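Local coordinates for protein isocitrate dehydrogenase [NAD] subunit 2, mitochondrial (Saccharomyces cerevisiae, PDB 3BLX) that catalyses the NAD-dependent oxidative decarboxylation of isocitrate to 2-oxoglutarate in the mitochondrial citric acid cycle and also binds RNA, at residues 112-117 against 253-258; 129-134 against 233-238; 262-267 against 292-297. One frame throughout, in Å; residues are numbered along the deposited sequence.

All three contacts are tied to one mixed sheet, in which strand 109-117 lies between strands 130-136 and 266-271. Interactions 1 and 2 are buried and share a backbone pairing, Ala116 N lying 2.8 Å from Leu131 O; interaction 3 is only partly buried, and its centre is about 20 Å from that of interaction 2. Interaction 1 is the nearest of them to the centre of the chain and the most polar, with charged and hydroxyl groups at the probable substrate and metal site. It meets interaction 3 at Ser255 and Thr265. Interaction 2 is mainly apolar and backbone packing, whereas interaction 3 sets one methyl group against two backbone carbonyls beside a capped helix start.

Interaction 1. Residues 112-117 against 253-258; sequences NVRPAK and LNSGLS
Strand 112-117 and helix segment 253-258 run in nearly the same direction, their axes inclined by 22° and 7.1 Å apart at closest approach, with Ala116 level with Ser255 and Lys117 with Ser258. Ala116 fills the middle. Its CB points at the helix and stands 3.5 Å from Asn254 O and 3.9 Å from Asn254 CB. Ser258 flanks the same methyl: its OG sits between backbone N and carbonyl carbon (chi1 66°), 3.5 Å from Ala116 CB, while its CB packs against Lys117 O at 3.7 Å. That hydroxyl also donates a weak hydrogen bond back to Ser255 O, one turn earlier.

Two residues along the strand from Ala116, Arg114 reaches toward the helix with a chain bent at chi2 and chi3. Its guanidinium meets Ser255 edge-on, NH1 lying 3.0 Å from Ser255 OG, which is in the guanidinium plane. The firmer partner of this group is Asp252, bridged by NH2, and Ser255 OG is hydrogen-bonded to Thr265 OG1. By similarity Arg114 binds substrate and Asp252 binds Mg(2+), so the contact probably forms one wall of the active site. The pairing of Arg114 with Asp252 would partly offset the buried positive charge and is likely to limit how the guanidinium turns, consistent with Arg114 being held ready for an anionic substrate.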
loop_
_atom_site.group_PDB
_atom_site.type_symbol
_atom_site.label_atom_id
_atom_site.label_comp_id
_atom_site.label_asym_id
_atom_site.label_seq_id
_atom_site.Cartn_x
_atom_site.Cartn_y
_atom_site.Cartn_z
ATOM N N ASN B 112 14.389 46.338 5.497
ATOM C CA ASN B 112 12.969 46.649 5.435
ATOM C C ASN B 112 12.602 47.428 6.695
ATOM O O ASN B 112 12.757 46.915 7.786
ATOM C CB ASN B 112 12.149 45.350 5.338
ATOM C CG ASN B 112 10.651 45.591 5.173
ATOM O OD1 ASN B 112 9.851 45.272 6.054
ATOM N ND2 ASN B 112 10.269 46.153 4.041
ATOM N N VAL B 113 12.140 48.669 6.540
ATOM C CA VAL B 113 11.760 49.500 7.678
ATOM C C VAL B 113 10.257 49.502 7.864
ATOM O O VAL B 113 9.536 49.857 6.956
ATOM C CB VAL B 113 12.237 50.914 7.481
ATOM C CG1 VAL B 113 11.883 51.758 8.687
ATOM C CG2 VAL B 113 13.735 50.892 7.221
ATOM N N ARG B 114 9.789 49.075 9.030
ATOM C CA ARG B 114 8.358 48.925 9.297
ATOM C C ARG B 114 7.934 49.645 10.563
ATOM O O ARG B 114 8.046 49.075 11.655
ATOM C CB ARG B 114 8.005 47.451 9.482
ATOM C CG ARG B 114 7.706 46.699 8.219
ATOM C CD ARG B 114 6.260 46.823 7.859
ATOM N NE ARG B 114 5.715 45.530 7.465
ATOM C CZ ARG B 114 4.684 44.934 8.055
ATOM N NH1 ARG B 114 4.053 45.506 9.056
ATOM N NH2 ARG B 114 4.274 43.761 7.628
ATOM N N PRO B 115 7.429 50.892 10.422
ATOM C CA PRO B 115 6.846 51.698 11.504
ATOM C C PRO B 115 5.467 51.194 11.865
ATOM O O PRO B 115 4.736 50.829 10.969
ATOM C CB PRO B 115 6.687 53.072 10.862
ATOM C CG PRO B 115 7.569 53.057 9.679
ATOM C CD PRO B 115 7.511 51.669 9.178
ATOM N N ALA B 116 5.117 51.148 13.143
ATOM C CA ALA B 116 3.723 50.944 13.517
ATOM C C ALA B 116 3.275 51.982 14.550
ATOM O O ALA B 116 3.580 51.832 15.720
ATOM C CB ALA B 116 3.506 49.540 14.038
ATOM N N LYS B 117 2.582 53.037 14.105
ATOM C CA LYS B 117 2.139 54.097 15.014
ATOM C C LYS B 117 0.622 54.169 15.156
ATOM O O LYS B 117 -0.103 53.940 14.197
ATOM C CB LYS B 117 2.729 55.465 14.635
ATOM C CG LYS B 117 2.712 56.464 15.810
ATOM C CD LYS B 117 3.488 57.764 15.550
ATOM C CE LYS B 117 2.675 58.808 14.778
ATOM N NZ LYS B 117 3.440 60.078 14.520
ATOM N N LEU B 253 2.954 41.627 14.055
ATOM C CA LEU B 253 2.472 41.775 15.413
ATOM C C LEU B 253 2.439 43.259 15.821
ATOM O O LEU B 253 1.530 43.703 16.493
ATOM C CB LEU B 253 3.377 40.971 16.340
ATOM C CG LEU B 253 3.108 40.903 17.824
ATOM C CD1 LEU B 253 3.635 39.608 18.384
ATOM C CD2 LEU B 253 3.770 42.054 18.485
ATOM N N ASN B 254 3.433 44.020 15.400
ATOM C CA ASN B 254 3.442 45.457 15.631
ATOM C C ASN B 254 2.241 46.147 14.976
ATOM O O ASN B 254 1.590 47.000 15.568
ATOM C CB ASN B 254 4.778 46.083 15.172
ATOM C CG ASN B 254 5.962 45.649 16.041
ATOM O OD1 ASN B 254 5.780 45.043 17.108
ATOM N ND2 ASN B 254 7.179 45.964 15.594
ATOM N N SER B 255 1.942 45.762 13.749
ATOM C CA SER B 255 0.818 46.342 13.035
ATOM C C SER B 255 -0.511 45.944 13.674
ATOM O O SER B 255 -1.506 46.662 13.568
ATOM C CB SER B 255 0.868 45.964 11.547
ATOM O OG SER B 255 1.961 46.613 10.913
ATOM N N GLY B 256 -0.529 44.796 14.337
ATOM C CA GLY B 256 -1.702 44.372 15.089
ATOM C C GLY B 256 -1.880 45.231 16.335
ATOM O O GLY B 256 -2.998 45.424 16.819
ATOM N N LEU B 257 -0.773 45.760 16.855
ATOM C CA LEU B 257 -0.844 46.595 18.031
ATOM C C LEU B 257 -1.334 47.984 17.638
ATOM O O LEU B 257 -2.193 48.560 18.289
ATOM C CB LEU B 257 0.514 46.674 18.723
ATOM C CG LEU B 257 0.914 45.379 19.428
ATOM C CD1 LEU B 257 2.333 45.440 19.977
ATOM C CD2 LEU B 257 -0.091 45.038 20.501
ATOM N N SER B 258 -0.804 48.505 16.550
ATOM C CA SER B 258 -1.107 49.869 16.156
ATOM C C SER B 258 -2.494 50.033 15.546
ATOM O O SER B 258 -3.136 51.056 15.753
ATOM C CB SER B 258 -0.023 50.424 15.226
ATOM O OG SER B 258 -0.018 49.736 13.999
#

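Interaction 2. Residues 129-134 against 233-238; sequences VDLVLI and SAYTDA
Leu131 lays one branch over the root of Tyr235: its CD2 lies 3.4 Å from Tyr235 CB, and the two side chains cross obliquely. With CG anti to the carbonyl carbon (chi1 -65°), the leucine carries CD2 across to the tyrosine although its CB leaves the strand at an angle to the other segment. Tyr235 begins pointing at the strand, but its ring then leads away, and its hydroxyl is hydrogen-bonded to Glu219.

The second point of contact is Thr236 against Asp130. Here the methyl does the touching: Thr236 CG2 is 3.5 Å from Asp130 N and 3.8 Å from Asp130 CB, so it covers the start of the strand alongside the backbone. Beside it, Thr236 CA approaches Asp130 O at 3.3 Å with an angle of 147° at the hydrogen, a CA-H...O contact. The threonine is presented by the compact backbone before it, where Thr236 N bonds to Ser233 O at 3.0 Å and Thr236 OG1 adds a weak bond to the same carbonyl. Thr236 also lies within a type I beta turn from Tyr235 to Ala238, closed by the 3.1 Å bond from Ala238 N to Tyr235 O.

The 3-10 segment and turn carry the chain from helix 221-230 into strand 238-242, which then runs parallel to strand 130-136, with backbone bonds from Val132 and Ile134 to Ser240. Val228 of helix 221-230 packs on both Leu131 and Tyr235, Asn254 of helix 244-258 touches Leu131, and strand 183-188 offers Ile185 to Tyr235 and Ala238.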
loop_
_atom_site.group_PDB
_atom_site.type_symbol
_atom_site.label_atom_id
_atom_site.label_comp_id
_atom_site.label_asym_id
_atom_site.label_seq_id
_atom_site.Cartn_x
_atom_site.Cartn_y
_atom_site.Cartn_z
ATOM N N VAL B 129 1.046 53.496 20.877
ATOM C CA VAL B 129 2.084 52.684 20.284
ATOM C C VAL B 129 2.825 53.460 19.190
ATOM O O VAL B 129 2.222 54.064 18.324
ATOM C CB VAL B 129 1.544 51.286 19.820
ATOM C CG1 VAL B 129 0.058 51.212 19.919
ATOM C CG2 VAL B 129 2.013 50.935 18.425
ATOM N N ASP B 130 4.146 53.464 19.263
ATOM C CA ASP B 130 4.953 54.076 18.220
ATOM C C ASP B 130 6.215 53.230 18.023
ATOM O O ASP B 130 7.271 53.527 18.564
ATOM C CB ASP B 130 5.269 55.543 18.554
ATOM C CG ASP B 130 5.961 56.262 17.416
ATOM O OD1 ASP B 130 6.315 55.584 16.419
ATOM O OD2 ASP B 130 6.158 57.498 17.517
ATOM N N LEU B 131 6.084 52.173 17.231
ATOM C CA LEU B 131 7.124 51.166 17.128
ATOM C C LEU B 131 7.886 51.285 15.827
ATOM O O LEU B 131 7.316 51.623 14.802
ATOM C CB LEU B 131 6.486 49.791 17.239
ATOM C CG LEU B 131 5.872 49.571 18.610
ATOM C CD1 LEU B 131 4.957 48.358 18.651
ATOM C CD2 LEU B 131 6.981 49.469 19.640
ATOM N N VAL B 132 9.183 51.010 15.872
ATOM C CA VAL B 132 9.993 50.966 14.654
ATOM C C VAL B 132 10.809 49.669 14.614
ATOM O O VAL B 132 11.618 49.423 15.512
ATOM C CB VAL B 132 10.936 52.193 14.532
ATOM C CG1 VAL B 132 11.752 52.100 13.276
ATOM C CG2 VAL B 132 10.134 53.454 14.515
ATOM N N LEU B 133 10.583 48.846 13.583
ATOM C CA LEU B 133 11.311 47.591 13.396
ATOM C C LEU B 133 12.085 47.559 12.074
ATOM O O LEU B 133 11.520 47.783 11.021
ATOM C CB LEU B 133 10.350 46.413 13.460
ATOM C CG LEU B 133 10.978 45.024 13.285
ATOM C CD1 LEU B 133 11.971 44.758 14.380
ATOM C CD2 LEU B 133 9.941 43.922 13.257
ATOM N N ILE B 134 13.385 47.309 12.132
ATOM C CA ILE B 134 14.168 47.126 10.924
ATOM C C ILE B 134 14.519 45.633 10.814
ATOM O O ILE B 134 15.059 45.039 11.734
ATOM C CB ILE B 134 15.459 47.970 10.923
ATOM C CG1 ILE B 134 15.158 49.437 10.631
ATOM C CG2 ILE B 134 16.374 47.525 9.828
ATOM C CD1 ILE B 134 14.594 50.170 11.762
ATOM N N SER B 233 4.054 51.274 24.638
ATOM C CA SER B 233 4.682 52.594 24.742
ATOM C C SER B 233 6.150 52.496 25.195
ATOM O O SER B 233 6.975 53.367 24.871
ATOM C CB SER B 233 3.867 53.519 25.648
ATOM O OG SER B 233 3.820 53.036 26.986
ATOM N N ALA B 234 6.468 51.416 25.913
ATOM C CA ALA B 234 7.800 51.193 26.460
ATOM C C ALA B 234 8.889 51.084 25.393
ATOM O O ALA B 234 10.079 51.014 25.708
ATOM C CB ALA B 234 7.792 49.948 27.313
ATOM N N TYR B 235 8.483 51.076 24.129
ATOM C CA TYR B 235 9.427 50.877 23.036
ATOM C C TYR B 235 9.460 52.043 22.074
ATOM O O TYR B 235 10.148 51.989 21.057
ATOM C CB TYR B 235 9.118 49.574 22.270
ATOM C CG TYR B 235 9.578 48.317 22.979
ATOM C CD1 TYR B 235 8.752 47.665 23.879
ATOM C CD2 TYR B 235 10.847 47.791 22.753
ATOM C CE1 TYR B 235 9.177 46.526 24.528
ATOM C CE2 TYR B 235 11.271 46.646 23.396
ATOM C CZ TYR B 235 10.431 46.016 24.275
ATOM O OH TYR B 235 10.847 44.874 24.910
ATOM N N THR B 236 8.734 53.107 22.397
ATOM C CA THR B 236 8.679 54.265 21.508
ATOM C C THR B 236 9.925 55.148 21.565
ATOM O O THR B 236 10.022 56.126 20.851
ATOM C CB THR B 236 7.430 55.109 21.739
ATOM O OG1 THR B 236 7.635 55.902 22.888
ATOM C CG2 THR B 236 6.210 54.213 21.967
ATOM N N ASP B 237 10.887 54.778 22.396
ATOM C CA ASP B 237 12.191 55.432 22.413
ATOM C C ASP B 237 13.254 54.521 21.820
ATOM O O ASP B 237 14.449 54.710 22.040
ATOM C CB ASP B 237 12.590 55.771 23.849
ATOM C CG ASP B 237 12.628 54.537 24.756
ATOM O OD1 ASP B 237 11.666 53.735 24.733
ATOM O OD2 ASP B 237 13.613 54.367 25.507
ATOM N N ALA B 238 12.828 53.509 21.083
ATOM C CA ALA B 238 13.773 52.531 20.574
ATOM C C ALA B 238 13.519 52.152 19.144
ATOM O O ALA B 238 12.411 52.271 18.617
ATOM C CB ALA B 238 13.773 51.304 21.427
#

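Interaction 3. Residues 262-267 against 292-297; sequences LGLTPS and KANPTA
Ala297 is the tight point of this contact, the residue most covered by the opposite segment. Its CB points into the bend of 262-267, 3.4 Å from Gly263 O and 3.9 Å from Thr265 O, so that a single methyl sits against two backbone carbonyls. The 3.2 Å hydrogen bond from Thr265 N to Leu262 O folds that bend. Where Ala297 and Leu264 pass, their CA atoms come within 4.6 Å, and no hydrogen bond joins the two segments.

In this member of the isocitrate and isopropylmalate dehydrogenase family, the contact sets the first turn of helix 296-309 against the chain entering strand 266-271 of the mixed sheet. The helix start is prepared by an Asx turn with Pro295 in the middle. Asn294 has CG anti to its backbone N (chi1 -175°), which brings OD1 over the helix start to accept twice: from Thr296 N at 3.0 Å, a capping bond that arrives 35° out of the carbonyl plane, and from Thr296 OG1 at 2.5 Å, in plane on a lone pair. Asn294 ND2 is hydrogen-bonded to Asp336. An alanine here would lose both acceptor bonds and the link to Asp336, and would probably leave the start of the helix less firmly fixed.

The looser side belongs to Leu264 and Thr296, both partly exposed. The Leu264 and Asn294 side chains cross obliquely, with Leu264 CD2 3.7 Å from Asn294 ND2, but the same CD2 stays 4.4 Å from Thr296 CB.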
loop_
_atom_site.group_PDB
_atom_site.type_symbol
_atom_site.label_atom_id
_atom_site.label_comp_id
_atom_site.label_asym_id
_atom_site.label_seq_id
_atom_site.Cartn_x
_atom_site.Cartn_y
_atom_site.Cartn_z
ATOM N N LEU B 262 -2.961 45.240 8.562
ATOM C CA LEU B 262 -1.920 45.876 7.740
ATOM C C LEU B 262 -2.394 47.129 6.997
ATOM O O LEU B 262 -1.617 47.739 6.243
ATOM C CB LEU B 262 -1.328 44.883 6.732
ATOM C CG LEU B 262 -0.654 43.593 7.204
ATOM C CD1 LEU B 262 0.225 43.824 8.412
ATOM C CD2 LEU B 262 -1.687 42.526 7.500
ATOM N N GLY B 263 -3.656 47.497 7.228
ATOM C CA GLY B 263 -4.335 48.530 6.467
ATOM C C GLY B 263 -3.720 49.915 6.493
ATOM O O GLY B 263 -3.832 50.667 5.526
ATOM N N LEU B 264 -3.063 50.257 7.596
ATOM C CA LEU B 264 -2.531 51.596 7.736
ATOM C C LEU B 264 -1.009 51.611 7.803
ATOM O O LEU B 264 -0.404 52.580 8.271
ATOM C CB LEU B 264 -3.139 52.283 8.970
ATOM C CG LEU B 264 -4.639 52.036 9.141
ATOM C CD1 LEU B 264 -5.129 52.555 10.476
ATOM C CD2 LEU B 264 -5.422 52.643 7.984
ATOM N N THR B 265 -0.388 50.551 7.309
ATOM C CA THR B 265 1.039 50.362 7.519
ATOM C C THR B 265 1.910 50.654 6.297
ATOM O O THR B 265 1.738 50.054 5.223
ATOM C CB THR B 265 1.327 48.937 8.008
ATOM O OG1 THR B 265 0.544 48.663 9.179
ATOM C CG2 THR B 265 2.804 48.788 8.330
ATOM N N PRO B 266 2.854 51.581 6.469
ATOM C CA PRO B 266 3.890 51.980 5.514
ATOM C C PRO B 266 5.093 51.062 5.663
ATOM O O PRO B 266 5.271 50.447 6.724
ATOM C CB PRO B 266 4.300 53.382 5.986
ATOM C CG PRO B 266 3.567 53.623 7.260
ATOM C CD PRO B 266 2.926 52.359 7.711
ATOM N N SER B 267 5.917 50.987 4.626
ATOM C CA SER B 267 7.117 50.196 4.693
ATOM C C SER B 267 8.127 50.742 3.712
ATOM O O SER B 267 7.769 51.319 2.679
ATOM C CB SER B 267 6.827 48.713 4.413
ATOM O OG SER B 267 7.046 48.371 3.054
ATOM N N LYS B 292 -13.673 52.716 -2.707
ATOM C CA LYS B 292 -13.703 52.523 -1.272
ATOM C C LYS B 292 -12.295 52.390 -0.674
ATOM O O LYS B 292 -12.150 52.277 0.542
ATOM C CB LYS B 292 -14.563 51.309 -0.915
ATOM C CG LYS B 292 -16.000 51.362 -1.415
ATOM C CD LYS B 292 -16.846 50.280 -0.726
ATOM C CE LYS B 292 -18.125 49.951 -1.485
ATOM N NZ LYS B 292 -18.835 48.759 -0.903
ATOM N N ALA B 293 -11.268 52.424 -1.527
ATOM C CA ALA B 293 -9.883 52.173 -1.104
ATOM C C ALA B 293 -9.398 53.174 -0.070
ATOM O O ALA B 293 -9.901 54.278 -0.003
ATOM C CB ALA B 293 -8.954 52.184 -2.298
ATOM N N ASN B 294 -8.404 52.788 0.723
ATOM C CA ASN B 294 -7.834 53.690 1.712
ATOM C C ASN B 294 -6.360 53.998 1.459
ATOM O O ASN B 294 -5.496 53.163 1.708
ATOM C CB ASN B 294 -8.041 53.130 3.116
ATOM C CG ASN B 294 -7.569 54.083 4.198
ATOM O OD1 ASN B 294 -6.909 55.079 3.915
ATOM N ND2 ASN B 294 -7.900 53.777 5.446
ATOM N N PRO B 295 -6.069 55.218 0.993
ATOM C CA PRO B 295 -4.747 55.662 0.540
ATOM C C PRO B 295 -3.780 56.047 1.657
ATOM O O PRO B 295 -2.646 56.469 1.368
ATOM C CB PRO B 295 -5.061 56.923 -0.269
ATOM C CG PRO B 295 -6.516 57.136 -0.166
ATOM C CD PRO B 295 -7.051 56.299 0.914
ATOM N N THR B 296 -4.214 55.921 2.904
ATOM C CA THR B 296 -3.382 56.306 4.042
ATOM C C THR B 296 -2.030 55.600 4.071
ATOM O O THR B 296 -0.986 56.235 4.302
ATOM C CB THR B 296 -4.053 55.968 5.364
ATOM O OG1 THR B 296 -5.385 56.488 5.381
ATOM C CG2 THR B 296 -3.244 56.552 6.506
ATOM N N ALA B 297 -2.073 54.281 3.872
ATOM C CA ALA B 297 -0.886 53.445 3.904
ATOM C C ALA B 297 0.089 53.891 2.836
ATOM O O ALA B 297 1.255 54.136 3.118
ATOM C CB ALA B 297 -1.270 52.012 3.710
#